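Local coordinates for conserved domain protein (Streptococcus pneumoniae, PDB 2I7R), which is of unknown function but belongs to the glyoxalase/bleomycin resistance protein/dioxygenase superfamily and forms a two-chain assembly, at residues I86-G91 / E100-Q105; I65-E70 / L110-Y115. All coordinates share one frame; numbering follows the deposited sequence.

Overall arrangement
Both contacts lie in one mixed sheet, four-stranded within this chain, in the order 65-70, 111-116, 100-105, 88-94. Contact 2 is the parallel pairing at one edge of this chain's sheet, which the second subunit extends beyond 65-70; contact 1 is the antiparallel hairpin at the other. Their centres are about 9 Å apart. Strands 100-105 and 111-116 join them: Val-104 N lies 2.8 Å from Leu-112 O, and Phe-114 N 2.9 Å from Leu-102 O, both probable hydrogen bonds. The centre of buried contact 2 lies about 6 Å from the centre of the chain, that of contact 1 about 12 Å. Contact 1 nests in the loop contact 2 closes; both touch the second subunit.

Contact 1. Residues I86-G91 / E100-Q105; sequences IKVLHG and ESLLVQ
Leu-103 O accepts two backbone N-H groups, Leu-89 N at 2.7 Å and His-90 N at 3.2 Å, both from the same face of its carbonyl plane. The first bond is the more bent, at 141°. Leu-103 N returns a bond to His-90 O (3.0 Å), and Gln-105 N gives a nearly straight one, 175°, to Lys-87 O. On the face of Val-88 and Val-104, Val-88 CG1, anti to the backbone N (chi1 173°), meets Leu-102 CD1 at 3.7 Å, the two side chains crossing at about a right angle; helix 74-84 packs here through Asn-82 on Val-88 and Tyr-78 on Leu-102. On the other face, His-90 CB rests 3.9 Å from Leu-103 CB. Leu-89 CB packs on Leu-103 CB (4.2 Å), Leu-89 CD1 makes a van der Waals contact with the amide oxygen OE1 of Gln-105 (3.6 Å), and Val-56 of the second subunit packs on both leucines. Lys-87 CB lies 3.7 Å from Gln-105 CB. With Leu-89 and His-90 both opposite Leu-103, the register shifts by one residue: a classic beta bulge, in the hairpin of a unit whose strand order, 1-4-3-2, is consistent with the beta-alpha-beta-beta-beta module of the glyoxalase superfamily.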
loop_
_atom_site.group_PDB
_atom_site.type_symbol
_atom_site.label_atom_id
_atom_site.label_comp_id
_atom_site.label_asym_id
_atom_site.label_seq_id
_atom_site.Cartn_x
_atom_site.Cartn_y
_atom_site.Cartn_z
ATOM N N ILE A 86 16.532 -11.632 9.185
ATOM C CA ILE A 86 15.978 -10.496 8.429
ATOM C C ILE A 86 16.638 -9.147 8.761
ATOM O O ILE A 86 16.915 -8.875 9.922
ATOM C CB ILE A 86 14.477 -10.392 8.665
ATOM C CG1 ILE A 86 13.800 -11.733 8.285
ATOM C CG2 ILE A 86 13.908 -9.207 7.914
ATOM C CD1 ILE A 86 14.114 -12.197 6.832
ATOM N N LYS A 87 16.891 -8.314 7.751
ATOM C CA LYS A 87 17.483 -7.000 7.981
ATOM C C LYS A 87 16.518 -6.110 8.755
ATOM O O LYS A 87 15.437 -5.771 8.257
ATOM C CB LYS A 87 17.917 -6.320 6.674
ATOM C CG LYS A 87 18.578 -4.931 6.852
ATOM C CD LYS A 87 19.811 -5.017 7.757
ATOM C CE LYS A 87 20.580 -3.689 7.980
ATOM N NZ LYS A 87 21.341 -3.759 9.312
ATOM N N VAL A 88 16.928 -5.743 9.968
ATOM C CA VAL A 88 16.184 -4.814 10.785
ATOM C C VAL A 88 16.741 -3.430 10.529
ATOM O O VAL A 88 17.925 -3.177 10.760
ATOM C CB VAL A 88 16.227 -5.175 12.289
ATOM C CG1 VAL A 88 15.574 -4.072 13.118
ATOM C CG2 VAL A 88 15.513 -6.518 12.537
ATOM N N LEU A 89 15.880 -2.544 10.036
ATOM C CA LEU A 89 16.268 -1.186 9.686
ATOM C C LEU A 89 16.230 -0.215 10.878
ATOM O O LEU A 89 16.989 0.743 10.893
ATOM C CB LEU A 89 15.397 -0.654 8.530
ATOM C CG LEU A 89 15.519 -1.389 7.188
ATOM C CD1 LEU A 89 14.539 -0.842 6.181
ATOM C CD2 LEU A 89 16.962 -1.319 6.634
ATOM N N HIS A 90 15.326 -0.446 11.836
ATOM C CA HIS A 90 15.212 0.377 13.047
ATOM C C HIS A 90 14.595 -0.562 14.075
ATOM O O HIS A 90 13.499 -1.062 13.843
ATOM C CB HIS A 90 14.309 1.619 12.779
ATOM C CG HIS A 90 14.715 2.854 13.520
ATOM N ND1 HIS A 90 13.872 3.502 14.405
ATOM C CD2 HIS A 90 15.867 3.572 13.510
ATOM C CE1 HIS A 90 14.490 4.562 14.914
ATOM N NE2 HIS A 90 15.701 4.627 14.388
ATOM N N GLY A 91 15.333 -0.844 15.159
ATOM C CA GLY A 91 14.999 -1.858 16.212
ATOM C C GLY A 91 13.811 -1.309 16.940
ATOM O O GLY A 91 13.386 -0.191 16.598
ATOM N N GLU A 100 5.052 2.165 19.554
ATOM C CA GLU A 100 6.267 1.380 19.435
ATOM C C GLU A 100 6.317 0.815 18.003
ATOM O O GLU A 100 5.310 0.334 17.492
ATOM C CB GLU A 100 6.284 0.251 20.460
ATOM C CG GLU A 100 7.632 -0.457 20.565
ATOM C CD GLU A 100 7.529 -1.810 21.255
ATOM O OE1 GLU A 100 6.434 -2.220 21.738
ATOM O OE2 GLU A 100 8.580 -2.463 21.329
ATOM N N SER A 101 7.477 0.897 17.366
ATOM C CA SER A 101 7.617 0.354 16.024
ATOM C C SER A 101 8.940 -0.357 15.779
ATOM O O SER A 101 9.883 -0.213 16.517
ATOM C CB SER A 101 7.393 1.442 14.969
ATOM O OG SER A 101 8.489 2.321 14.944
ATOM N N LEU A 102 8.947 -1.125 14.707
ATOM C CA LEU A 102 10.053 -1.969 14.283
ATOM C C LEU A 102 9.989 -1.943 12.756
ATOM O O LEU A 102 8.996 -2.376 12.157
ATOM C CB LEU A 102 9.842 -3.403 14.779
ATOM C CG LEU A 102 10.719 -4.528 14.226
ATOM C CD1 LEU A 102 12.191 -4.280 14.616
ATOM C CD2 LEU A 102 10.213 -5.899 14.721
ATOM N N LEU A 103 11.048 -1.432 12.152
ATOM C CA LEU A 103 11.153 -1.312 10.706
ATOM C C LEU A 103 12.063 -2.372 10.130
ATOM O O LEU A 103 13.210 -2.500 10.566
ATOM C CB LEU A 103 11.678 0.072 10.352
ATOM C CG LEU A 103 10.373 0.835 10.192
ATOM C CD1 LEU A 103 10.255 1.961 11.185
ATOM C CD2 LEU A 103 10.118 1.241 8.720
ATOM N N VAL A 104 11.548 -3.140 9.170
ATOM C CA VAL A 104 12.327 -4.254 8.610
ATOM C C VAL A 104 12.409 -4.183 7.086
ATOM O O VAL A 104 11.504 -3.677 6.443
ATOM C CB VAL A 104 11.816 -5.656 9.101
ATOM C CG1 VAL A 104 11.392 -5.568 10.552
ATOM C CG2 VAL A 104 10.671 -6.143 8.284
ATOM N N GLN A 105 13.517 -4.660 6.525
ATOM C CA GLN A 105 13.690 -4.650 5.091
ATOM C C GLN A 105 12.911 -5.827 4.570
ATOM O O GLN A 105 13.183 -6.962 4.973
ATOM C CB GLN A 105 15.170 -4.787 4.705
ATOM C CG GLN A 105 15.445 -4.648 3.196
ATOM C CD GLN A 105 14.932 -3.312 2.643
ATOM O OE1 GLN A 105 15.429 -2.225 2.985
ATOM N NE2 GLN A 105 13.917 -3.391 1.804
#

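Contact 2. Residues I65-E70 / L110-Y115; sequences IIIHIE and LVLDFY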
loop_
_atom_site.group_PDB
_atom_site.type_symbol
_atom_site.label_atom_id
_atom_site.label_comp_id
_atom_site.label_asym_id
_atom_site.label_seq_id
_atom_site.Cartn_x
_atom_site.Cartn_y
_atom_site.Cartn_z
ATOM N N ILE A 65 7.937 2.910 -0.403
ATOM C CA ILE A 65 6.769 2.748 0.459
ATOM C C ILE A 65 7.129 2.088 1.780
ATOM O O ILE A 65 8.163 1.431 1.900
ATOM C CB ILE A 65 5.600 1.959 -0.225
ATOM C CG1 ILE A 65 5.854 0.442 -0.157
ATOM C CG2 ILE A 65 5.301 2.556 -1.675
ATOM C CD1 ILE A 65 4.748 -0.451 -0.800
ATOM N N ILE A 66 6.277 2.311 2.768
ATOM C CA ILE A 66 6.324 1.575 4.034
ATOM C C ILE A 66 4.922 1.014 4.268
ATOM O O ILE A 66 3.927 1.730 4.197
ATOM C CB ILE A 66 6.782 2.491 5.220
ATOM C CG1 ILE A 66 8.226 2.996 4.957
ATOM C CG2 ILE A 66 6.688 1.762 6.548
ATOM C CD1 ILE A 66 8.756 4.010 5.949
ATOM N N ILE A 67 4.880 -0.290 4.510
ATOM C CA ILE A 67 3.655 -1.032 4.770
ATOM C C ILE A 67 3.631 -1.234 6.276
ATOM O O ILE A 67 4.468 -1.993 6.806
ATOM C CB ILE A 67 3.719 -2.418 4.069
ATOM C CG1 ILE A 67 3.534 -2.298 2.531
ATOM C CG2 ILE A 67 2.767 -3.375 4.690
ATOM C CD1 ILE A 67 4.034 -3.572 1.829
ATOM N N HIS A 68 2.709 -0.550 6.961
ATOM C CA HIS A 68 2.604 -0.626 8.430
ATOM C C HIS A 68 1.596 -1.672 8.839
ATOM O O HIS A 68 0.444 -1.651 8.388
ATOM C CB HIS A 68 2.197 0.708 9.069
ATOM C CG HIS A 68 3.112 1.857 8.758
ATOM N ND1 HIS A 68 4.090 2.291 9.628
ATOM C CD2 HIS A 68 3.170 2.684 7.692
ATOM C CE1 HIS A 68 4.748 3.300 9.084
ATOM N NE2 HIS A 68 4.186 3.580 7.920
ATOM N N ILE A 69 2.020 -2.557 9.737
ATOM C CA ILE A 69 1.176 -3.629 10.230
ATOM C C ILE A 69 1.024 -3.498 11.735
ATOM O O ILE A 69 2.020 -3.599 12.496
ATOM C CB ILE A 69 1.728 -5.028 9.855
ATOM C CG1 ILE A 69 1.890 -5.123 8.329
ATOM C CG2 ILE A 69 0.794 -6.182 10.416
ATOM C CD1 ILE A 69 2.730 -6.283 7.846
ATOM N N GLU A 70 -0.204 -3.230 12.173
ATOM C CA GLU A 70 -0.455 -3.147 13.600
ATOM C C GLU A 70 -0.484 -4.551 14.245
ATOM O O GLU A 70 -1.180 -5.459 13.785
ATOM C CB GLU A 70 -1.732 -2.378 13.907
ATOM C CG GLU A 70 -1.721 -1.814 15.336
ATOM C CD GLU A 70 -2.855 -0.844 15.611
ATOM O OE1 GLU A 70 -3.742 -0.673 14.736
ATOM O OE2 GLU A 70 -2.846 -0.261 16.718
ATOM N N LEU A 110 10.694 -3.630 -0.610
ATOM C CA LEU A 110 9.597 -3.307 0.347
ATOM C C LEU A 110 10.189 -3.100 1.718
ATOM O O LEU A 110 11.172 -3.758 2.043
ATOM C CB LEU A 110 8.547 -4.403 0.465
ATOM C CG LEU A 110 7.834 -4.729 -0.849
ATOM C CD1 LEU A 110 7.227 -6.085 -0.794
ATOM C CD2 LEU A 110 6.859 -3.648 -1.153
ATOM N N VAL A 111 9.570 -2.206 2.484
ATOM C CA VAL A 111 9.905 -1.923 3.879
ATOM C C VAL A 111 8.625 -2.116 4.712
ATOM O O VAL A 111 7.535 -1.646 4.355
ATOM C CB VAL A 111 10.441 -0.452 4.072
ATOM C CG1 VAL A 111 10.640 -0.114 5.578
ATOM C CG2 VAL A 111 11.750 -0.157 3.206
ATOM N N LEU A 112 8.759 -2.824 5.813
ATOM C CA LEU A 112 7.593 -3.149 6.629
ATOM C C LEU A 112 7.802 -2.553 8.008
ATOM O O LEU A 112 8.935 -2.534 8.515
ATOM C CB LEU A 112 7.344 -4.667 6.707
ATOM C CG LEU A 112 6.772 -5.278 5.398
ATOM C CD1 LEU A 112 7.871 -5.506 4.385
ATOM C CD2 LEU A 112 6.015 -6.604 5.655
ATOM N N ASP A 113 6.712 -2.063 8.591
ATOM C CA ASP A 113 6.720 -1.618 9.988
ATOM C C ASP A 113 5.733 -2.460 10.771
ATOM O O ASP A 113 4.553 -2.501 10.440
ATOM C CB ASP A 113 6.353 -0.130 10.066
ATOM C CG ASP A 113 6.227 0.388 11.494
ATOM O OD1 ASP A 113 6.926 -0.120 12.383
ATOM O OD2 ASP A 113 5.430 1.309 11.718
ATOM N N PHE A 114 6.233 -3.178 11.774
ATOM C CA PHE A 114 5.378 -3.822 12.766
ATOM C C PHE A 114 5.269 -2.868 13.975
ATOM O O PHE A 114 6.270 -2.578 14.627
ATOM C CB PHE A 114 5.957 -5.184 13.161
ATOM C CG PHE A 114 6.090 -6.148 12.000
ATOM C CD1 PHE A 114 5.053 -7.016 11.683
ATOM C CD2 PHE A 114 7.244 -6.172 11.221
ATOM C CE1 PHE A 114 5.175 -7.923 10.616
ATOM C CE2 PHE A 114 7.383 -7.074 10.146
ATOM C CZ PHE A 114 6.352 -7.944 9.836
ATOM N N TYR A 115 4.060 -2.373 14.250
ATOM C CA TYR A 115 3.884 -1.324 15.245
ATOM C C TYR A 115 2.665 -1.560 16.163
ATOM O O TYR A 115 1.791 -2.343 15.846
ATOM C CB TYR A 115 3.810 0.082 14.576
ATOM C CG TYR A 115 2.439 0.422 13.993
ATOM C CD1 TYR A 115 1.590 1.331 14.621
ATOM C CD2 TYR A 115 1.995 -0.199 12.824
ATOM C CE1 TYR A 115 0.325 1.621 14.083
ATOM C CE2 TYR A 115 0.770 0.089 12.281
ATOM C CZ TYR A 115 -0.065 0.997 12.911
ATOM O OH TYR A 115 -1.293 1.230 12.349
#
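Ile-69 N bonds to Asp-113 O at 2.6 Å, almost directly in line with the carbonyl. The side chain of the same aspartate meets the neighbouring histidine: Asp-113 OD2 takes a 2.7 Å hydrogen bond from His-68 ND1 through its anti lone pair. The oxygen sits at the imidazole edge, close to the ring plane, although the carboxylate plane is turned 83° from the ring; the bond is bent, 149° at the hydrogen. Asp-113 CG, anti to the backbone N (chi1 175°), is thereby placed beside this ring edge, 3.4 Å from His-68 ND1. OD1 takes a bond from Leu-102 N, so both carboxylate oxygens are held. Ile-66 CG2 lies over one face of the imidazole, offset toward its rim.

The imidazole also turns an edge to the face of the Tyr-115 ring in a T-shaped pair, centroids 5.9 Å apart. Glu-70 CG lies over one face of the phenol, and Glu-70 CB makes an off-centre CH-pi contact 4.3 Å from the centroid. The polar ends of Glu-70 and Tyr-115 both bond to Asn-7 of the second subunit.

Beneath these groups the strands run parallel, with Asp-113 N bonding to Ile-67 O (2.9 Å). On the other face Ile-69 CD1 is 4.0 Å from both Leu-112 CD2 and Phe-114 CE1, and Leu-27 of helix 16-27 packs on Ile-69 and Leu-112.

His-68 NE2 hydrogen-bonds to OD2 of Asp-10 of the second subunit, where a strand of that subunit pairs antiparallel with 65-70 and carries the sheet across the interface. Bonds at both nitrogens, to one carboxylate from each subunit, fix the rotation of the imidazole and tie its position to dimer formation.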